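Local atomic coordinates of oxidoreductase (PDB entry 3KA7), a protein that binds flavin-adenine dinucleotide and probably acts as an oxidoreductase of the flavin-containing amine oxidoreductase family. Residues H55-G60 with F185-P191; V72-V76 with A201-V205; A280-L286 with T328-V334; P291-G297 with V310-A316. All coordinates share one frame; numbering follows the deposited sequence.

Overall arrangement
Contacts 1 and 3 are buried, contacts 2 and 4 only partly. Contacts 3 and 4 both reach the same mixed sheet, where strands 307-311 and 326-334 are neighbours; they touch through Thr328 and Glu312, and contact 4 is nested inside the chain loop that contact 3 closes. Contact 1 bridges from this region to the flavin, packing Met56 and Ile190 on Thr296, Asn311 and Ala316. Contact 2 lies far from contacts 3 and 4 but next to contact 1 along the chain, since helix 195-208 follows strand 189-191. Chemistry varies accordingly: regular backbone pairing in contact 3, a single bridge in contact 1, an amide-gripped carboxylate in contact 4, small aliphatic groups and one water in contact 2.

Contact 1. Residues H55-G60 with F185-P191; sequences HMLPNG and FGGTGIP. With FAD (flavin-adenine dinucleotide), chain B.
The amide of Asn59 and the ring of Phe185 have their planes 66° apart, neither stacked nor square, and the side chains meet through their CB atoms. An N-H of the Asn59 amide points almost straight at Gly186 O, which lies in the amide plane, 3.0 Å from ND2. In this member of the flavin-containing amine oxidoreductase family, the bond joins the flavin-binding loop 55-60 to the chain leaving helix 172-185, where Gly186 has the positive phi that suits glycine. Further along, Leu57 and Gly189 form a single antiparallel bridge, Leu57 N to Gly189 O at 2.9 Å and Gly189 N to Leu57 O at 3.1 Å. Leu57 O also accepts from Gly60 N, closing a type I turn; glycine suits position 60, whose phi is positive and whose CA lies against the backbone at Gly189. Selenomethionine Met56 holds CG anti to its backbone N (chi1 -174°), then bends at chi3, bringing CE within 4.0 Å of Ile190 CG1. Its flexible, apolar chain suits a place against Thr188 and Ile190. On the cofactor side, Pro58 CD approaches FAD O2 at 3.3 Å, and FAD N3 gives Met56 O a weak hydrogen bond of 2.9 Å, bent to 128° at the hydrogen.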
# COMPACT_ATOMS: atom_id res chain seq x y z
N HIS A 55 2.06 6.41 6.66
CA HIS A 55 1.45 7.75 6.80
C HIS A 55 1.50 8.57 5.51
O HIS A 55 1.67 9.80 5.54
CB HIS A 55 2.13 8.53 7.93
CG HIS A 55 1.82 8.00 9.30
ND1 HIS A 55 2.77 7.91 10.30
CD2 HIS A 55 0.67 7.53 9.83
CE1 HIS A 55 2.21 7.41 11.39
NE2 HIS A 55 0.94 7.17 11.13
N MSE A 56 1.34 7.89 4.38
CA MSE A 56 1.53 8.54 3.09
C MSE A 56 0.59 7.96 2.05
O MSE A 56 0.33 6.75 2.04
CB MSE A 56 3.00 8.36 2.66
CG MSE A 56 3.41 9.09 1.41
SE MSE A 56 5.32 8.96 1.13
CE MSE A 56 5.81 10.64 2.01
N LEU A 57 0.04 8.83 1.19
CA LEU A 57 -0.78 8.42 0.04
C LEU A 57 0.07 8.49 -1.23
O LEU A 57 0.73 9.50 -1.48
CB LEU A 57 -1.99 9.35 -0.12
CG LEU A 57 -2.99 9.44 1.04
CD1 LEU A 57 -4.20 10.31 0.65
CD2 LEU A 57 -3.44 8.08 1.48
N PRO A 58 0.06 7.42 -2.03
CA PRO A 58 0.89 7.36 -3.23
C PRO A 58 0.63 8.52 -4.21
O PRO A 58 1.57 9.02 -4.85
CB PRO A 58 0.49 6.02 -3.85
CG PRO A 58 0.14 5.18 -2.67
CD PRO A 58 -0.60 6.13 -1.76
N ASN A 59 -0.63 8.94 -4.33
CA ASN A 59 -0.96 10.05 -5.22
C ASN A 59 -1.42 11.30 -4.47
O ASN A 59 -2.05 12.19 -5.06
CB ASN A 59 -2.00 9.64 -6.27
CG ASN A 59 -1.50 8.57 -7.23
OD1 ASN A 59 -2.03 7.47 -7.25
ND2 ASN A 59 -0.51 8.91 -8.05
N GLY A 60 -1.13 11.35 -3.18
CA GLY A 60 -1.34 12.56 -2.37
C GLY A 60 -2.75 13.08 -2.45
O GLY A 60 -3.71 12.31 -2.39
N PHE A 185 -2.68 12.08 -11.62
CA PHE A 185 -3.03 12.42 -10.24
C PHE A 185 -1.93 13.08 -9.44
O PHE A 185 -2.19 13.62 -8.37
CB PHE A 185 -3.50 11.18 -9.47
CG PHE A 185 -4.56 10.40 -10.17
CD1 PHE A 185 -5.75 11.00 -10.56
CD2 PHE A 185 -4.38 9.05 -10.43
CE1 PHE A 185 -6.74 10.27 -11.20
CE2 PHE A 185 -5.38 8.31 -11.07
CZ PHE A 185 -6.55 8.92 -11.46
N GLY A 186 -0.69 13.03 -9.92
CA GLY A 186 0.41 13.66 -9.18
C GLY A 186 1.11 12.75 -8.18
O GLY A 186 0.84 11.55 -8.09
N GLY A 187 2.03 13.36 -7.45
CA GLY A 187 2.92 12.64 -6.55
C GLY A 187 2.36 12.42 -5.15
O GLY A 187 1.18 12.65 -4.88
N THR A 188 3.25 12.00 -4.26
CA THR A 188 2.84 11.57 -2.93
C THR A 188 2.33 12.73 -2.09
O THR A 188 2.51 13.91 -2.44
CB THR A 188 4.01 10.89 -2.19
OG1 THR A 188 5.03 11.86 -1.92
CG2 THR A 188 4.61 9.78 -3.02
N GLY A 189 1.69 12.39 -0.99
CA GLY A 189 1.26 13.38 -0.02
C GLY A 189 1.07 12.76 1.35
O GLY A 189 1.10 11.54 1.48
N ILE A 190 0.87 13.60 2.36
CA ILE A 190 0.75 13.12 3.74
C ILE A 190 -0.52 13.67 4.40
O ILE A 190 -0.73 14.89 4.45
CB ILE A 190 1.97 13.55 4.59
CG1 ILE A 190 3.26 12.89 4.07
CG2 ILE A 190 1.75 13.22 6.08
CD1 ILE A 190 4.51 13.64 4.53
N PRO A 191 -1.38 12.78 4.92
CA PRO A 191 -2.57 13.25 5.61
C PRO A 191 -2.24 13.84 6.99
O PRO A 191 -1.44 13.27 7.74
CB PRO A 191 -3.40 11.96 5.78
CG PRO A 191 -2.37 10.88 5.85
CD PRO A 191 -1.26 11.31 4.93
PA FAD B . -6.94 -4.31 6.10
O1A FAD B . -6.39 -5.65 5.69
O2A FAD B . -5.94 -3.30 6.60
O5B FAD B . -8.07 -4.53 7.23
C5B FAD B . -8.75 -5.77 7.31
C4B FAD B . -9.52 -5.68 8.63
O4B FAD B . -10.34 -6.82 8.83
C3B FAD B . -8.56 -5.60 9.82
O3B FAD B . -8.85 -4.46 10.61
C2B FAD B . -8.83 -6.90 10.59
O2B FAD B . -8.67 -6.76 11.99
C1B FAD B . -10.27 -7.23 10.19
N9A FAD B . -10.62 -8.65 10.24
C8A FAD B . -9.89 -9.75 9.83
N7A FAD B . -10.67 -10.86 10.01
C5A FAD B . -11.86 -10.46 10.53
C6A FAD B . -12.99 -11.15 10.93
N6A FAD B . -13.09 -12.46 10.72
N1A FAD B . -14.07 -10.44 11.44
C2A FAD B . -14.02 -9.07 11.56
N3A FAD B . -12.89 -8.38 11.16
C4A FAD B . -11.84 -9.08 10.67
N1 FAD B . -0.20 1.90 1.53
C2 FAD B . -0.12 3.20 1.06
O2 FAD B . -1.00 3.65 0.32
N3 FAD B . 0.97 3.98 1.42
C4 FAD B . 1.98 3.47 2.22
O4 FAD B . 2.95 4.15 2.54
C4X FAD B . 1.90 2.16 2.68
N5 FAD B . 2.91 1.63 3.48
C5X FAD B . 2.80 0.33 3.94
C6 FAD B . 3.80 -0.20 4.75
C7 FAD B . 3.69 -1.50 5.24
C7M FAD B . 4.79 -2.06 6.11
C8 FAD B . 2.58 -2.26 4.89
C8M FAD B . 2.42 -3.67 5.39
C9 FAD B . 1.58 -1.73 4.07
C9A FAD B . 1.69 -0.43 3.60
N10 FAD B . 0.70 0.10 2.78
C10 FAD B . 0.79 1.39 2.33
C1' FAD B . -0.46 -0.73 2.33
C2' FAD B . -1.68 -0.40 3.20
O2' FAD B . -1.29 -0.38 4.57
C3' FAD B . -2.76 -1.45 2.96
O3' FAD B . -2.91 -1.66 1.56
C4' FAD B . -4.13 -1.11 3.53
O4' FAD B . -4.07 -0.68 4.87
C5' FAD B . -4.95 -2.40 3.48
O5' FAD B . -6.29 -2.06 3.71
P FAD B . -7.44 -3.13 3.48
O1P FAD B . -8.66 -2.42 2.94
O2P FAD B . -6.97 -4.31 2.65
O3P FAD B . -7.85 -3.67 4.94

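Contact 2. Residues V72-V76 with A201-V205; sequences VEASV and ALETV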
# COMPACT_ATOMS: atom_id res chain seq x y z
N VAL A 72 -17.39 11.44 -0.61
CA VAL A 72 -18.20 11.11 0.57
C VAL A 72 -18.19 12.25 1.58
O VAL A 72 -18.69 12.12 2.70
CB VAL A 72 -17.78 9.77 1.23
CG1 VAL A 72 -17.98 8.60 0.24
CG2 VAL A 72 -16.34 9.84 1.73
N GLU A 73 -17.62 13.37 1.17
CA GLU A 73 -17.57 14.57 2.01
C GLU A 73 -16.82 14.34 3.31
O GLU A 73 -17.18 14.91 4.35
CB GLU A 73 -18.97 15.08 2.30
CG GLU A 73 -19.66 15.68 1.10
CD GLU A 73 -21.02 16.26 1.44
OE1 GLU A 73 -21.98 15.47 1.56
OE2 GLU A 73 -21.12 17.50 1.58
N ALA A 74 -15.78 13.52 3.27
CA ALA A 74 -14.92 13.36 4.42
C ALA A 74 -14.01 14.57 4.47
O ALA A 74 -13.65 15.13 3.42
CB ALA A 74 -14.12 12.07 4.34
N SER A 75 -13.64 14.99 5.66
CA SER A 75 -12.83 16.18 5.82
C SER A 75 -11.47 15.82 6.39
O SER A 75 -11.35 15.41 7.53
CB SER A 75 -13.55 17.16 6.74
OG SER A 75 -12.72 18.27 7.01
N VAL A 76 -10.43 15.97 5.58
CA VAL A 76 -9.07 15.75 6.07
C VAL A 76 -8.06 16.39 5.14
O VAL A 76 -8.19 16.32 3.92
CB VAL A 76 -8.75 14.25 6.28
CG1 VAL A 76 -9.15 13.44 5.06
CG2 VAL A 76 -7.26 14.06 6.58
N ALA A 201 -11.79 10.59 9.76
CA ALA A 201 -12.67 11.31 8.83
C ALA A 201 -13.75 10.40 8.26
O ALA A 201 -14.91 10.80 8.15
CB ALA A 201 -11.86 11.96 7.69
N LEU A 202 -13.38 9.17 7.89
CA LEU A 202 -14.36 8.22 7.39
C LEU A 202 -15.36 7.78 8.46
O LEU A 202 -16.54 7.59 8.18
CB LEU A 202 -13.65 7.00 6.82
CG LEU A 202 -12.94 7.27 5.50
CD1 LEU A 202 -11.96 6.12 5.17
CD2 LEU A 202 -13.96 7.46 4.36
N GLU A 203 -14.87 7.59 9.68
CA GLU A 203 -15.76 7.21 10.78
C GLU A 203 -16.80 8.30 11.02
O GLU A 203 -17.96 8.01 11.29
CB GLU A 203 -14.98 6.94 12.05
CG GLU A 203 -14.16 5.65 12.00
CD GLU A 203 -13.26 5.49 13.21
OE1 GLU A 203 -12.67 6.49 13.68
OE2 GLU A 203 -13.12 4.35 13.69
N THR A 204 -16.38 9.55 10.91
CA THR A 204 -17.31 10.68 11.04
C THR A 204 -18.44 10.64 10.00
O THR A 204 -19.61 10.85 10.34
CB THR A 204 -16.56 12.02 10.98
OG1 THR A 204 -15.68 12.11 12.11
CG2 THR A 204 -17.53 13.19 11.03
N VAL A 205 -18.09 10.37 8.75
CA VAL A 205 -19.07 10.29 7.66
C VAL A 205 -20.02 9.12 7.86
O VAL A 205 -21.23 9.23 7.65
CB VAL A 205 -18.35 10.15 6.29
CG1 VAL A 205 -19.36 9.86 5.17
CG2 VAL A 205 -17.54 11.39 6.00
O HOH W 1 -15.02 13.60 8.01
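At chi1 172° Val205 swings CG1 across from its N, with CG2 opposite the carbonyl carbon; both methyls close on Val72 O, and CG2 reaches on to Ala74. CG1 comes within 3.4 Å of Val72 O, while CG2 rests 3.6 Å from Ala74 CA and also touches the Ala74 methyl. One turn earlier on the helix, Ala201 presents its methyl to the same loop: its CB is 4.0 Å from Ala74 CB and 3.5 Å from Ser75 O. Alanine at both positions lets loop and helix come close, the nearest CA pair being Ala74 and Ala201. The segment 72-76 follows helix 64-71, which ends in a Schellman motif with Glu73 at C-prime, its phi positive; the chain turns there and lies against helix 195-208 on its way to strand 78-80. Leu202 starts out away from the loop, yet its end returns so that CD2 stands 4.3 Å from Val72 CG2, and it also packs on Leu10, Leu14 and Ala17 of helix 10-21. A branched valine at 76 adds CG1, 4.1 Å from Ala201 CB. The polar link is a water, which accepts from Ser75 N at 3.1 Å and donates to Ala201 O at 2.8 Å.

Contact 3. Residues A280-L286 with T328-V334; sequences AGIKICL and TMCHQYV
Ile282 and Gln332 lie side by side and point the same way, with Ile282 CB 3.7 Å from Gln332 CG. On the same face Ile282 CD1 crosses to Val334 CG2 at 3.6 Å, Ile284 sits beside Cys330, and Leu286 CD1 meets Cys330 SG at 4.1 Å. Ile282 keeps CG1 anti to its carbonyl carbon (chi1 -67°), a setting from which the branch reaches Val334. Branched and sulfur-bearing side chains suit this buried face, which is covered by helix 342-356 through Leu342 and Leu353. The other face carries Lys283, Cys285, Met329 and His331; there Cys285 SG packs 3.8 Å from CG of selenomethionine Met329.

These side chains are placed by two neighbouring strands of a mixed sheet, 280-288 and 326-334, running antiparallel, the axes of the two short segments making an angle of 153°. Hydrogen-bonded pairs at Ile282-Gln332, Ile284-Cys330 and Leu286-Thr328 alternate with non-hydrogen-bonded ones; Leu286 N to Thr328 O is the shortest of the bonds, 2.7 Å. Glycine suits position 281 because the end of the His331 ring comes close, CE1 3.8 Å from Gly281 CA, where a side chain would compete for the same place. His331 NE2 is hydrogen-bonded to Ser164 OG, while the buried ND1 finds no partner in the model.

Farther out, strand 362-370 flanks 280-288 and strand 307-311 flanks 326-334. The long Lys283 chain passes along Phe54 close to the flavin, and its NZ is held by Gly52 O, with weaker bonds to Ser50 O and Tyr370 OH.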
# COMPACT_ATOMS: atom_id res chain seq x y z
N ALA A 280 5.56 -9.11 1.10
CA ALA A 280 6.10 -9.00 2.46
C ALA A 280 7.14 -7.89 2.55
O ALA A 280 7.75 -7.49 1.55
CB ALA A 280 6.74 -10.33 2.88
N GLY A 281 7.35 -7.39 3.76
CA GLY A 281 8.34 -6.33 3.94
C GLY A 281 8.62 -6.11 5.41
O GLY A 281 7.89 -6.59 6.28
N ILE A 282 9.68 -5.38 5.68
CA ILE A 282 10.03 -4.99 7.03
C ILE A 282 10.15 -3.47 7.12
O ILE A 282 10.78 -2.86 6.26
CB ILE A 282 11.35 -5.61 7.47
CG1 ILE A 282 11.22 -7.12 7.59
CG2 ILE A 282 11.81 -4.99 8.79
CD1 ILE A 282 12.56 -7.83 7.45
N LYS A 283 9.54 -2.90 8.15
CA LYS A 283 9.54 -1.47 8.40
C LYS A 283 10.40 -1.20 9.64
O LYS A 283 10.18 -1.80 10.69
CB LYS A 283 8.10 -1.00 8.65
CG LYS A 283 7.98 0.44 9.14
CD LYS A 283 6.52 0.91 9.23
CE LYS A 283 5.61 -0.13 9.86
NZ LYS A 283 4.28 0.47 10.16
N ILE A 284 11.38 -0.31 9.50
CA ILE A 284 12.22 0.09 10.62
C ILE A 284 11.91 1.54 10.94
O ILE A 284 12.11 2.41 10.10
CB ILE A 284 13.72 -0.07 10.30
CG1 ILE A 284 14.03 -1.54 9.98
CG2 ILE A 284 14.59 0.45 11.47
CD1 ILE A 284 15.47 -1.77 9.54
N CYS A 285 11.41 1.80 12.15
CA CYS A 285 11.06 3.16 12.58
C CYS A 285 12.19 3.73 13.43
O CYS A 285 12.64 3.08 14.37
CB CYS A 285 9.77 3.14 13.40
SG CYS A 285 8.34 2.48 12.46
N LEU A 286 12.64 4.93 13.09
CA LEU A 286 13.75 5.57 13.80
C LEU A 286 13.24 6.77 14.56
O LEU A 286 12.43 7.54 14.05
CB LEU A 286 14.83 6.03 12.80
CG LEU A 286 15.32 4.99 11.79
CD1 LEU A 286 16.34 5.61 10.84
CD2 LEU A 286 15.91 3.75 12.48
N THR A 328 11.39 8.86 11.32
CA THR A 328 11.93 8.45 10.03
C THR A 328 11.66 6.96 9.89
O THR A 328 12.07 6.18 10.75
CB THR A 328 13.42 8.73 9.95
OG1 THR A 328 13.67 10.10 10.29
CG2 THR A 328 13.97 8.43 8.55
N MSE A 329 10.95 6.59 8.82
CA MSE A 329 10.57 5.19 8.61
C MSE A 329 11.17 4.62 7.32
O MSE A 329 11.11 5.26 6.27
CB MSE A 329 9.05 5.03 8.63
CG MSE A 329 8.46 5.41 9.99
SE MSE A 329 6.55 5.10 10.08
CE MSE A 329 5.95 6.38 8.80
N CYS A 330 11.73 3.43 7.43
CA CYS A 330 12.43 2.77 6.34
C CYS A 330 11.68 1.52 5.91
O CYS A 330 11.12 0.82 6.75
CB CYS A 330 13.82 2.33 6.80
SG CYS A 330 14.76 3.65 7.64
N HIS A 331 11.69 1.22 4.61
CA HIS A 331 11.07 -0.01 4.11
C HIS A 331 12.06 -0.89 3.38
O HIS A 331 12.88 -0.41 2.58
CB HIS A 331 9.93 0.27 3.14
CG HIS A 331 9.15 -0.97 2.79
ND1 HIS A 331 8.36 -1.63 3.70
CD2 HIS A 331 9.08 -1.68 1.64
CE1 HIS A 331 7.82 -2.69 3.13
NE2 HIS A 331 8.24 -2.75 1.88
N GLN A 332 11.98 -2.19 3.63
CA GLN A 332 12.71 -3.14 2.82
C GLN A 332 11.80 -4.28 2.37
O GLN A 332 11.08 -4.89 3.17
CB GLN A 332 13.95 -3.66 3.56
CG GLN A 332 13.64 -4.45 4.83
CD GLN A 332 14.88 -4.70 5.69
OE1 GLN A 332 15.47 -5.79 5.65
NE2 GLN A 332 15.27 -3.70 6.47
N TYR A 333 11.80 -4.53 1.06
CA TYR A 333 11.18 -5.69 0.46
C TYR A 333 11.73 -6.97 1.09
O TYR A 333 12.93 -7.05 1.34
CB TYR A 333 11.50 -5.68 -1.04
CG TYR A 333 11.40 -7.02 -1.75
CD1 TYR A 333 10.17 -7.55 -2.09
CD2 TYR A 333 12.54 -7.74 -2.10
CE1 TYR A 333 10.06 -8.77 -2.74
CE2 TYR A 333 12.45 -8.96 -2.77
CZ TYR A 333 11.20 -9.46 -3.08
OH TYR A 333 11.07 -10.67 -3.74
N VAL A 334 10.86 -7.94 1.36
CA VAL A 334 11.28 -9.29 1.76
C VAL A 334 10.72 -10.30 0.77
O VAL A 334 9.51 -10.35 0.54
CB VAL A 334 10.80 -9.65 3.20
CG1 VAL A 334 11.17 -11.08 3.59
CG2 VAL A 334 11.40 -8.69 4.20
O HOH W 2 7.34 -9.33 -1.29

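Contact 4. Residues P291-G297 with V310-A316; sequences PLVGHTG and VNEVTQA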
# COMPACT_ATOMS: atom_id res chain seq x y z
N PRO A 291 16.84 15.92 11.43
CA PRO A 291 16.29 15.42 10.17
C PRO A 291 17.24 14.44 9.48
O PRO A 291 18.46 14.66 9.46
CB PRO A 291 16.12 16.70 9.33
CG PRO A 291 16.08 17.80 10.32
CD PRO A 291 16.95 17.39 11.46
N LEU A 292 16.70 13.36 8.93
CA LEU A 292 17.52 12.41 8.19
C LEU A 292 17.20 12.49 6.70
O LEU A 292 18.10 12.38 5.87
CB LEU A 292 17.31 10.98 8.72
CG LEU A 292 17.64 10.76 10.19
CD1 LEU A 292 17.23 9.35 10.64
CD2 LEU A 292 19.11 11.02 10.49
N VAL A 293 15.92 12.71 6.38
CA VAL A 293 15.47 12.89 4.98
C VAL A 293 15.42 14.37 4.61
O VAL A 293 15.86 14.77 3.53
CB VAL A 293 14.09 12.28 4.76
CG1 VAL A 293 13.58 12.55 3.33
CG2 VAL A 293 14.13 10.80 5.04
N GLY A 294 14.85 15.16 5.51
CA GLY A 294 14.87 16.62 5.37
C GLY A 294 13.79 17.20 4.47
O GLY A 294 13.81 18.39 4.17
N HIS A 295 12.85 16.37 4.03
CA HIS A 295 11.74 16.86 3.22
C HIS A 295 10.53 15.94 3.36
O HIS A 295 10.61 14.89 4.02
CB HIS A 295 12.13 17.03 1.74
CG HIS A 295 12.49 15.75 1.03
ND1 HIS A 295 11.54 14.81 0.68
CD2 HIS A 295 13.67 15.28 0.59
CE1 HIS A 295 12.14 13.80 0.07
NE2 HIS A 295 13.43 14.06 0.00
N THR A 296 9.42 16.32 2.73
CA THR A 296 8.16 15.60 2.92
C THR A 296 7.86 14.52 1.88
O THR A 296 6.73 14.03 1.81
CB THR A 296 6.99 16.57 2.89
OG1 THR A 296 7.06 17.32 1.67
CG2 THR A 296 7.06 17.53 4.09
N GLY A 297 8.85 14.17 1.08
CA GLY A 297 8.69 13.13 0.06
C GLY A 297 9.39 11.85 0.49
O GLY A 297 9.55 11.59 1.69
N VAL A 310 13.07 5.54 2.36
CA VAL A 310 12.67 5.99 3.67
C VAL A 310 11.87 7.28 3.55
O VAL A 310 12.02 7.99 2.56
CB VAL A 310 13.92 6.09 4.61
CG1 VAL A 310 15.22 5.81 3.85
CG2 VAL A 310 13.94 7.35 5.43
N ASN A 311 10.99 7.54 4.52
CA ASN A 311 10.31 8.83 4.59
C ASN A 311 10.40 9.44 5.98
O ASN A 311 10.96 8.83 6.89
CB ASN A 311 8.86 8.81 4.05
CG ASN A 311 7.86 8.11 4.97
OD1 ASN A 311 8.18 7.65 6.07
ND2 ASN A 311 6.61 8.03 4.49
N GLU A 312 9.90 10.66 6.12
CA GLU A 312 10.04 11.42 7.35
C GLU A 312 8.81 12.31 7.46
O GLU A 312 8.86 13.51 7.18
CB GLU A 312 11.29 12.29 7.26
CG GLU A 312 11.80 12.81 8.58
CD GLU A 312 13.25 13.21 8.49
OE1 GLU A 312 13.54 14.36 8.08
OE2 GLU A 312 14.12 12.36 8.80
N VAL A 313 7.69 11.72 7.86
CA VAL A 313 6.42 12.43 7.73
C VAL A 313 6.26 13.57 8.73
O VAL A 313 5.35 14.40 8.61
CB VAL A 313 5.22 11.47 7.81
CG1 VAL A 313 5.28 10.46 6.64
CG2 VAL A 313 5.18 10.76 9.16
N THR A 314 7.13 13.60 9.73
CA THR A 314 7.10 14.69 10.70
C THR A 314 7.56 16.00 10.03
O THR A 314 7.39 17.09 10.59
CB THR A 314 7.95 14.37 11.95
OG1 THR A 314 9.18 13.74 11.54
CG2 THR A 314 7.19 13.42 12.85
N GLN A 315 8.14 15.89 8.84
CA GLN A 315 8.40 17.09 8.04
C GLN A 315 7.09 17.79 7.68
O GLN A 315 7.05 19.01 7.51
CB GLN A 315 9.20 16.74 6.78
CG GLN A 315 10.62 16.28 7.09
CD GLN A 315 11.52 17.43 7.50
OE1 GLN A 315 11.20 18.60 7.27
NE2 GLN A 315 12.66 17.11 8.12
N ALA A 316 6.01 17.01 7.60
CA ALA A 316 4.70 17.53 7.23
C ALA A 316 3.82 17.72 8.48
O ALA A 316 3.10 18.72 8.58
CB ALA A 316 4.02 16.59 6.22
O HOH W 3 9.04 12.47 4.16
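The backbone of Pro291-Gly297 curls as an irregular loop around Glu312, which lies between strand 307-311 and the 3-10 segment 313-315. Three successive amides of the loop, those of Leu292, Val293 and Gly294, donate to the Glu312 carboxylate. Gly294 suits its position because its phi is positive. With chi1 at -162°, Glu312 sends an extended chain out from the strand and carries the carboxylate in among these donors. OE2 takes Leu292 N at 2.8 Å on its syn lone pair and Val293 N at 3.0 Å from above the carboxylate plane. OE1 takes Gly294 N at 3.0 Å, also out of plane, while Gln315 NE2 meets OE1 at 2.9 Å on its anti side, slightly off the plane and on the face opposite Gly294 N. With Thr328 OG1 also hydrogen-bonded to OE2, these donors probably stabilise the negative charge and fix the group's rotation. Val293 slides past Val310, their CG2 atoms tight at 3.5 Å, and its CG1 covers one face of the His295 ring over its centre. At that ring's edge Gly297 N donates to His295 ND1 (2.8 Å). Thr296 turns CG2 against Gln315 CB at 3.5 Å, while its OG1 bonds to Glu82 N. A water links Glu312 N with the carbonyls of His295 and Gly297. Three successive loop amides on one buried carboxylate thus join a connecting loop to the end of a strand in the mixed sheet.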